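Local atomic coordinates of spectinomycin 9-adenylyltransferase (Enterococcus faecalis, PDB entry 6SXJ), a protein that confers resistance to spectinomycin, but not streptomycin, by using ATP to adenylylate the antibiotic at its 9-hydroxyl group, with release of diphosphate. Residues K24-G29 / V51-P56; L87-Q92 / Q104-G109. All blocks are in the same frame, centred on the assembly; numbering follows the deposited sequence.

Contact 1 (K24-G29 / V51-P56); sequences KNNLIG and VVVSEP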
ATOM      1  N   LYS A  24     -15.142   7.008 -17.670  1.00 70.33           N
ATOM      2  CA  LYS A  24     -16.432   7.625 -18.017  1.00 64.85           C
ATOM      3  C   LYS A  24     -17.456   7.246 -16.941  1.00 60.19           C
ATOM      4  O   LYS A  24     -17.187   7.448 -15.755  1.00 62.90           O
ATOM      5  CB  LYS A  24     -16.795   7.228 -19.442  1.00 66.90           C
ATOM      6  CG  LYS A  24     -15.837   7.759 -20.504  1.00 71.43           C
ATOM      7  CD  LYS A  24     -15.707   6.784 -21.676  1.00 75.01           C
ATOM      8  CE  LYS A  24     -14.491   7.096 -22.549  1.00 76.33           C
ATOM      9  NZ  LYS A  24     -13.757   5.872 -22.992  1.00 87.20           N
ATOM     10  N   ASN A  25     -18.620   6.707 -17.307  1.00 62.95           N
ATOM     11  CA  ASN A  25     -19.681   6.459 -16.335  1.00 66.01           C
ATOM     12  C   ASN A  25     -19.480   5.183 -15.528  1.00 66.53           C
ATOM     13  O   ASN A  25     -20.308   4.887 -14.657  1.00 70.69           O
ATOM     14  CB  ASN A  25     -21.038   6.396 -17.041  1.00 75.62           C
ATOM     15  CG  ASN A  25     -21.563   7.765 -17.421  1.00 87.00           C
ATOM     16  OD1 ASN A  25     -21.751   8.060 -18.600  1.00 91.44           O
ATOM     17  ND2 ASN A  25     -21.800   8.611 -16.421  1.00 83.45           N
ATOM     18  N   ASN A  26     -18.422   4.418 -15.787  1.00 64.67           N
ATOM     19  CA  ASN A  26     -18.118   3.269 -14.945  1.00 64.65           C
ATOM     20  C   ASN A  26     -17.501   3.669 -13.612  1.00 62.98           C
ATOM     21  O   ASN A  26     -17.396   2.818 -12.722  1.00 61.45           O
ATOM     22  CB  ASN A  26     -17.173   2.316 -15.680  1.00 69.61           C
ATOM     23  CG  ASN A  26     -17.071   0.960 -15.007  1.00 62.06           C
ATOM     24  OD1 ASN A  26     -17.981   0.535 -14.295  1.00 68.03           O
ATOM     25  ND2 ASN A  26     -15.955   0.276 -15.227  1.00 58.56           N
ATOM     26  N   LEU A  27     -17.116   4.935 -13.449  1.00 67.17           N
ATOM     27  CA  LEU A  27     -16.396   5.393 -12.267  1.00 55.79           C
ATOM     28  C   LEU A  27     -17.390   5.822 -11.198  1.00 58.73           C
ATOM     29  O   LEU A  27     -18.164   6.763 -11.406  1.00 64.89           O
ATOM     30  CB  LEU A  27     -15.462   6.551 -12.622  1.00 61.35           C
ATOM     31  CG  LEU A  27     -14.738   7.249 -11.470  1.00 55.93           C
ATOM     32  CD1 LEU A  27     -13.793   6.246 -10.791  1.00 56.29           C
ATOM     33  CD2 LEU A  27     -13.971   8.485 -11.945  1.00 53.87           C
ATOM     34  N   ILE A  28     -17.360   5.144 -10.053  1.00 59.75           N
ATOM     35  CA  ILE A  28     -18.235   5.490  -8.938  1.00 56.63           C
ATOM     36  C   ILE A  28     -17.584   6.512  -8.014  1.00 61.05           C
ATOM     37  O   ILE A  28     -18.220   7.480  -7.588  1.00 53.61           O
ATOM     38  CB  ILE A  28     -18.632   4.218  -8.163  1.00 61.19           C
ATOM     39  CG1 ILE A  28     -19.384   3.254  -9.077  1.00 55.47           C
ATOM     40  CG2 ILE A  28     -19.484   4.585  -6.959  1.00 61.13           C
ATOM     41  CD1 ILE A  28     -19.810   1.984  -8.390  1.00 59.06           C
ATOM     42  N   GLY A  29     -16.318   6.317  -7.671  1.00 52.29           N
ATOM     43  CA  GLY A  29     -15.671   7.208  -6.733  1.00 43.53           C
ATOM     44  C   GLY A  29     -14.164   7.117  -6.846  1.00 54.34           C
ATOM     45  O   GLY A  29     -13.615   6.070  -7.194  1.00 47.37           O
ATOM     46  N   VAL A  51     -10.007   3.411  -6.124  1.00 47.61           N
ATOM     47  CA  VAL A  51     -11.003   3.745  -7.133  1.00 44.84           C
ATOM     48  C   VAL A  51     -12.040   2.633  -7.174  1.00 59.69           C
ATOM     49  O   VAL A  51     -11.694   1.445  -7.144  1.00 52.39           O
ATOM     50  CB  VAL A  51     -10.355   3.941  -8.518  1.00 44.86           C
ATOM     51  CG1 VAL A  51     -11.418   4.201  -9.580  1.00 51.24           C
ATOM     52  CG2 VAL A  51      -9.342   5.067  -8.482  1.00 44.90           C
ATOM     53  N   VAL A  52     -13.309   3.014  -7.243  1.00 54.31           N
ATOM     54  CA  VAL A  52     -14.415   2.067  -7.244  1.00 48.17           C
ATOM     55  C   VAL A  52     -15.192   2.229  -8.541  1.00 55.71           C
ATOM     56  O   VAL A  52     -15.520   3.354  -8.939  1.00 59.19           O
ATOM     57  CB  VAL A  52     -15.340   2.264  -6.032  1.00 52.45           C
ATOM     58  CG1 VAL A  52     -16.460   1.231  -6.052  1.00 62.60           C
ATOM     59  CG2 VAL A  52     -14.544   2.166  -4.741  1.00 52.81           C
ATOM     60  N   VAL A  53     -15.509   1.101  -9.175  1.00 56.90           N
ATOM     61  CA  VAL A  53     -16.176   1.057 -10.466  1.00 59.27           C
ATOM     62  C   VAL A  53     -17.377   0.126 -10.355  1.00 60.34           C
ATOM     63  O   VAL A  53     -17.540  -0.607  -9.380  1.00 61.54           O
ATOM     64  CB  VAL A  53     -15.232   0.588 -11.590  1.00 60.40           C
ATOM     65  CG1 VAL A  53     -14.140   1.619 -11.824  1.00 55.27           C
ATOM     66  CG2 VAL A  53     -14.634  -0.775 -11.251  1.00 61.94           C
ATOM     67  N   SER A  54     -18.227   0.171 -11.377  1.00 63.60           N
ATOM     68  CA  SER A  54     -19.432  -0.646 -11.397  1.00 66.36           C
ATOM     69  C   SER A  54     -19.199  -2.011 -12.033  1.00 67.11           C
ATOM     70  O   SER A  54     -19.657  -3.023 -11.496  1.00 63.30           O
ATOM     71  CB  SER A  54     -20.546   0.088 -12.148  1.00 72.14           C
ATOM     72  OG  SER A  54     -21.215   1.004 -11.298  1.00 79.36           O
ATOM     73  N   GLU A  55     -18.503  -2.057 -13.163  1.00 65.39           N
ATOM     74  CA  GLU A  55     -18.292  -3.270 -13.936  1.00 77.18           C
ATOM     75  C   GLU A  55     -16.819  -3.435 -14.262  1.00 72.80           C
ATOM     76  O   GLU A  55     -16.039  -2.478 -14.172  1.00 66.72           O
ATOM     77  CB  GLU A  55     -19.095  -3.245 -15.244  1.00 77.05           C
ATOM     78  CG  GLU A  55     -20.596  -3.156 -15.062  1.00 86.18           C
ATOM     79  CD  GLU A  55     -21.232  -2.179 -16.024  1.00 93.68           C
ATOM     80  OE1 GLU A  55     -20.744  -2.073 -17.172  1.00 91.55           O
ATOM     81  OE2 GLU A  55     -22.219  -1.519 -15.632  1.00 99.66           O
ATOM     82  N   PRO A  56     -16.404  -4.638 -14.661  1.00 63.36           N
ATOM     83  CA  PRO A  56     -14.994  -4.861 -15.001  1.00 62.53           C
ATOM     84  C   PRO A  56     -14.514  -3.928 -16.102  1.00 70.51           C
ATOM     85  O   PRO A  56     -15.295  -3.328 -16.845  1.00 69.34           O
ATOM     86  CB  PRO A  56     -14.963  -6.325 -15.464  1.00 64.70           C
ATOM     87  CG  PRO A  56     -16.136  -6.962 -14.787  1.00 63.81           C
ATOM     88  CD  PRO A  56     -17.194  -5.885 -14.709  1.00 72.63           C
TER
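Ile28 and Gly29 both face Val52 across two antiparallel strands, which makes a classic beta bulge in the mixed sheet of the nucleotidyltransferase domain. The carbonyl O of Val52 serves both residues of the bulge. It takes the Ile28 N-H at 2.8 Å (Ile28 N to Val52 O), and Gly29 N adds a weak bond to the same oxygen. In return, Val52 N donates its N-H to Gly29 O, 3.1 Å away and nearly straight at 169°.

Beyond the strands, Asn26 takes over the pairing. Its CG lies anti to the backbone N (chi1 -167°), and the amide group at the end meets the backbone of Ser54 and Glu55. Asn26 OD1 accepts two N-H groups. Glu55 N lies 2.9 Å from OD1, in the carboxamide plane and on a lone pair. Ser54 N lies 3.0 Å from OD1 but stands 44° above that plane. The Ser54 N-H is shared, because it also bonds the backbone O of Asn26. On the other branch, Asn26 ND2 donates to Glu55 O, which lies almost in the amide plane. With both OD1 and ND2 engaged, the rotation of the amide is fixed, and the turn after strand 47-53 is tied to the 3-10 segment 25-26.

Carbon atoms pack around these bonds. Ile28 CD1 packs on Ser54 OG and on the backbone O of Val53. Val53 touches Asn26 O through CB, and its CA makes a C-H...O contact there. From helix 8-23, Leu23 packs on Val53 and Leu19 on Leu27. Leu27 crosses Val51 at about a right angle, and the methyls Leu27 CD1 and Val51 CG1 are pressed to 3.4 Å, tighter than usual van der Waals contact.

Contact 2 (L87-Q92 / Q104-G109); sequences LTIIIQ and QEFIYG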
ATOM      1  N   LEU A  87      -2.341   3.014  -7.256  1.00 37.32           N
ATOM      2  CA  LEU A  87      -3.770   3.102  -7.523  1.00 43.95           C
ATOM      3  C   LEU A  87      -4.363   1.712  -7.663  1.00 43.91           C
ATOM      4  O   LEU A  87      -3.915   0.933  -8.507  1.00 43.18           O
ATOM      5  CB  LEU A  87      -4.046   3.903  -8.800  1.00 33.58           C
ATOM      6  CG  LEU A  87      -5.517   4.189  -9.112  1.00 41.26           C
ATOM      7  CD1 LEU A  87      -5.679   5.637  -9.615  1.00 48.92           C
ATOM      8  CD2 LEU A  87      -6.040   3.232 -10.141  1.00 37.71           C
ATOM      9  N   THR A  88      -5.406   1.436  -6.878  1.00 49.85           N
ATOM     10  CA  THR A  88      -6.132   0.175  -6.895  1.00 51.02           C
ATOM     11  C   THR A  88      -7.574   0.420  -7.315  1.00 51.92           C
ATOM     12  O   THR A  88      -8.191   1.406  -6.901  1.00 48.17           O
ATOM     13  CB  THR A  88      -6.124  -0.493  -5.515  1.00 43.64           C
ATOM     14  OG1 THR A  88      -4.776  -0.742  -5.110  1.00 43.07           O
ATOM     15  CG2 THR A  88      -6.901  -1.795  -5.550  1.00 56.77           C
ATOM     16  N   ILE A  89      -8.112  -0.494  -8.116  1.00 44.35           N
ATOM     17  CA  ILE A  89      -9.490  -0.433  -8.584  1.00 49.86           C
ATOM     18  C   ILE A  89     -10.224  -1.658  -8.061  1.00 56.89           C
ATOM     19  O   ILE A  89      -9.756  -2.792  -8.237  1.00 51.80           O
ATOM     20  CB  ILE A  89      -9.565  -0.369 -10.122  1.00 51.47           C
ATOM     21  CG1 ILE A  89      -8.733   0.804 -10.646  1.00 44.69           C
ATOM     22  CG2 ILE A  89     -11.012  -0.269 -10.576  1.00 54.34           C
ATOM     23  CD1 ILE A  89      -8.788   0.986 -12.143  1.00 54.66           C
ATOM     24  N   ILE A  90     -11.368  -1.431  -7.425  1.00 46.25           N
ATOM     25  CA  ILE A  90     -12.262  -2.503  -7.019  1.00 47.09           C
ATOM     26  C   ILE A  90     -13.623  -2.281  -7.663  1.00 58.94           C
ATOM     27  O   ILE A  90     -14.022  -1.146  -7.956  1.00 54.98           O
ATOM     28  CB  ILE A  90     -12.404  -2.594  -5.485  1.00 50.61           C
ATOM     29  CG1 ILE A  90     -12.758  -1.222  -4.900  1.00 52.10           C
ATOM     30  CG2 ILE A  90     -11.125  -3.135  -4.862  1.00 58.18           C
ATOM     31  CD1 ILE A  90     -13.165  -1.273  -3.450  1.00 46.26           C
ATOM     32  N   ILE A  91     -14.325  -3.389  -7.896  1.00 49.91           N
ATOM     33  CA  ILE A  91     -15.712  -3.383  -8.341  1.00 52.60           C
ATOM     34  C   ILE A  91     -16.586  -3.444  -7.103  1.00 60.36           C
ATOM     35  O   ILE A  91     -16.380  -4.301  -6.237  1.00 54.00           O
ATOM     36  CB  ILE A  91     -16.002  -4.572  -9.273  1.00 56.37           C
ATOM     37  CG1 ILE A  91     -14.995  -4.596 -10.418  1.00 55.62           C
ATOM     38  CG2 ILE A  91     -17.424  -4.493  -9.809  1.00 57.79           C
ATOM     39  CD1 ILE A  91     -15.403  -5.471 -11.583  1.00 66.76           C
ATOM     40  N   GLN A  92     -17.554  -2.529  -6.999  1.00 58.47           N
ATOM     41  CA  GLN A  92     -18.352  -2.469  -5.781  1.00 57.88           C
ATOM     42  C   GLN A  92     -19.033  -3.806  -5.504  1.00 59.84           C
ATOM     43  O   GLN A  92     -19.029  -4.294  -4.369  1.00 61.32           O
ATOM     44  CB  GLN A  92     -19.393  -1.356  -5.874  1.00 57.25           C
ATOM     45  CG  GLN A  92     -20.039  -1.034  -4.542  1.00 54.49           C
ATOM     46  CD  GLN A  92     -21.228  -0.102  -4.680  1.00 59.93           C
ATOM     47  OE1 GLN A  92     -21.401   0.557  -5.708  1.00 61.79           O
ATOM     48  NE2 GLN A  92     -22.053  -0.039  -3.643  1.00 60.34           N
ATOM     49  N   GLN A 104      -9.666  -7.915  -6.634  1.00 55.34           N
ATOM     50  CA  GLN A 104      -8.987  -6.700  -7.048  1.00 49.39           C
ATOM     51  C   GLN A 104      -8.983  -6.664  -8.569  1.00 55.48           C
ATOM     52  O   GLN A 104      -8.471  -7.587  -9.209  1.00 49.52           O
ATOM     53  CB  GLN A 104      -7.558  -6.670  -6.496  1.00 53.80           C
ATOM     54  CG  GLN A 104      -6.675  -5.563  -7.063  1.00 52.55           C
ATOM     55  CD  GLN A 104      -5.275  -5.579  -6.474  1.00 48.00           C
ATOM     56  OE1 GLN A 104      -5.085  -5.300  -5.288  1.00 52.31           O
ATOM     57  NE2 GLN A 104      -4.289  -5.911  -7.296  1.00 46.83           N
ATOM     58  N   GLU A 105      -9.527  -5.589  -9.144  1.00 51.62           N
ATOM     59  CA  GLU A 105      -9.722  -5.503 -10.588  1.00 56.06           C
ATOM     60  C   GLU A 105      -8.499  -5.000 -11.336  1.00 46.98           C
ATOM     61  O   GLU A 105      -8.326  -5.328 -12.515  1.00 57.14           O
ATOM     62  CB  GLU A 105     -10.904  -4.572 -10.896  1.00 53.07           C
ATOM     63  CG  GLU A 105     -11.045  -4.207 -12.372  1.00 63.17           C
ATOM     64  CD  GLU A 105     -11.561  -5.367 -13.201  1.00 66.08           C
ATOM     65  OE1 GLU A 105     -11.920  -6.396 -12.612  1.00 62.26           O
ATOM     66  OE2 GLU A 105     -11.623  -5.258 -14.440  1.00 70.30           O
ATOM     67  N   PHE A 106      -7.666  -4.187 -10.697  1.00 47.45           N
ATOM     68  CA  PHE A 106      -6.572  -3.529 -11.390  1.00 47.79           C
ATOM     69  C   PHE A 106      -5.684  -2.879 -10.349  1.00 46.86           C
ATOM     70  O   PHE A 106      -6.160  -2.429  -9.302  1.00 49.40           O
ATOM     71  CB  PHE A 106      -7.089  -2.482 -12.385  1.00 53.87           C
ATOM     72  CG  PHE A 106      -6.009  -1.646 -13.010  1.00 57.36           C
ATOM     73  CD1 PHE A 106      -5.335  -2.097 -14.128  1.00 54.62           C
ATOM     74  CD2 PHE A 106      -5.673  -0.400 -12.484  1.00 54.18           C
ATOM     75  CE1 PHE A 106      -4.344  -1.334 -14.712  1.00 54.91           C
ATOM     76  CE2 PHE A 106      -4.677   0.368 -13.061  1.00 49.24           C
ATOM     77  CZ  PHE A 106      -4.014  -0.101 -14.182  1.00 56.28           C
ATOM     78  N   ILE A 107      -4.392  -2.833 -10.646  1.00 44.40           N
ATOM     79  CA  ILE A 107      -3.431  -2.167  -9.780  1.00 55.54           C
ATOM     80  C   ILE A 107      -2.419  -1.450 -10.659  1.00 58.80           C
ATOM     81  O   ILE A 107      -1.786  -2.076 -11.516  1.00 46.66           O
ATOM     82  CB  ILE A 107      -2.722  -3.152  -8.835  1.00 47.46           C
ATOM     83  CG1 ILE A 107      -1.566  -2.461  -8.107  1.00 48.06           C
ATOM     84  CG2 ILE A 107      -2.220  -4.366  -9.615  1.00 61.18           C
ATOM     85  CD1 ILE A 107      -2.017  -1.472  -7.014  1.00 52.88           C
ATOM     86  N   TYR A 108      -2.267  -0.141 -10.444  1.00 42.86           N
ATOM     87  CA  TYR A 108      -1.087   0.582 -10.889  1.00 40.27           C
ATOM     88  C   TYR A 108      -0.119   0.664  -9.719  1.00 41.93           C
ATOM     89  O   TYR A 108      -0.503   1.073  -8.617  1.00 46.45           O
ATOM     90  CB  TYR A 108      -1.379   2.002 -11.391  1.00 49.71           C
ATOM     91  CG  TYR A 108      -0.106   2.608 -11.954  1.00 48.03           C
ATOM     92  CD1 TYR A 108       0.191   2.521 -13.309  1.00 58.75           C
ATOM     93  CD2 TYR A 108       0.831   3.205 -11.121  1.00 44.53           C
ATOM     94  CE1 TYR A 108       1.373   3.035 -13.819  1.00 57.84           C
ATOM     95  CE2 TYR A 108       2.006   3.720 -11.620  1.00 49.63           C
ATOM     96  CZ  TYR A 108       2.278   3.625 -12.968  1.00 51.03           C
ATOM     97  OH  TYR A 108       3.459   4.135 -13.460  1.00 44.60           O
ATOM     98  N   GLY A 109       1.133   0.284  -9.966  1.00 41.45           N
ATOM     99  CA  GLY A 109       2.178   0.314  -8.961  1.00 41.55           C
ATOM    100  C   GLY A 109       3.543   0.255  -9.616  1.00 48.83           C
ATOM    101  O   GLY A 109       3.729  -0.484 -10.589  1.00 52.72           O
TER
HETATM  102  O   HOH W   1      -3.971  -3.144  -4.409  1.00 44.31           O
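Ile89 lays its CD1 methyl against the Phe106 ring, with CD1 3.4 Å from Phe106 CD2 and also close to Phe106 CB. The methyl approaches the ring obliquely. Phe106 shares a sheet face with Leu87, Ile89 and Tyr108, and its CG is anti to the backbone N (chi1 173°). Leu87 CD2 comes up at the ring edge, 4.3 Å from Phe106 CE2. Ile66 and Lys62 of helix 59-69 also touch this ring.

The two strands form a beta hairpin, close to antiparallel. Leu87 and Tyr108 are a hydrogen-bonded pair, each N-H bonding the carbonyl of the other. Ile89 N bonds Phe106 O, but Ile89 O turns to Glu105 N at 2.9 Å. Glu105 and Phe106 therefore both face Ile89, as a classic beta bulge.

Thr88 and Ile107 lie on the other face. Thr88 OG1 meets Ile107 CD1 at 3.4 Å. A water lies 2.6 Å from Thr88 OG1 and donates to Gln104 OE1. Gln104 OE1 also accepts from Asn127 ND2, which continues this polar link past the hairpin. Leu130 and Met133 of helix 130-139 pack on Thr88.

At the bulge, Glu105 bends at chi2 (73°), and its carboxylate lies beside Ile91. Glu105 OE1 is 3.7 Å from Ile91 CD1. Glu105 OE2 accepts from the backbone N of Leu57. Lys124 and Lys62 make long, weak ion pairs with the carboxylate.

All the touching residues are buried, and the polar ends find partners inside the protein: Glu105 OE2 in a backbone N-H, and Gln104 OE1 in an amide and a water. The nearby lysines would partly offset the buried negative charge.

Contacts 1 and 2 are neighbours in one mixed sheet, with centres about 10 Å apart. They follow in series along the chain: 24-29 with 51-56 closes before 87-92 with 104-109 opens. Strands 47-53 and 85-91 run parallel at the middle and join them. Val51 N lies 2.8 Å from Thr88 O, and Val51 O lies 2.9 Å from Ile90 N, both probable hydrogen bonds. Where contact 1 leaves its strand, Pro56 packs on Ile91 of contact 2. Together with these bonds, the contacts tie four neighbouring strands, in the order 27-33, 47-53, 85-91 and 103-108, into the core sheet of the nucleotidyltransferase domain.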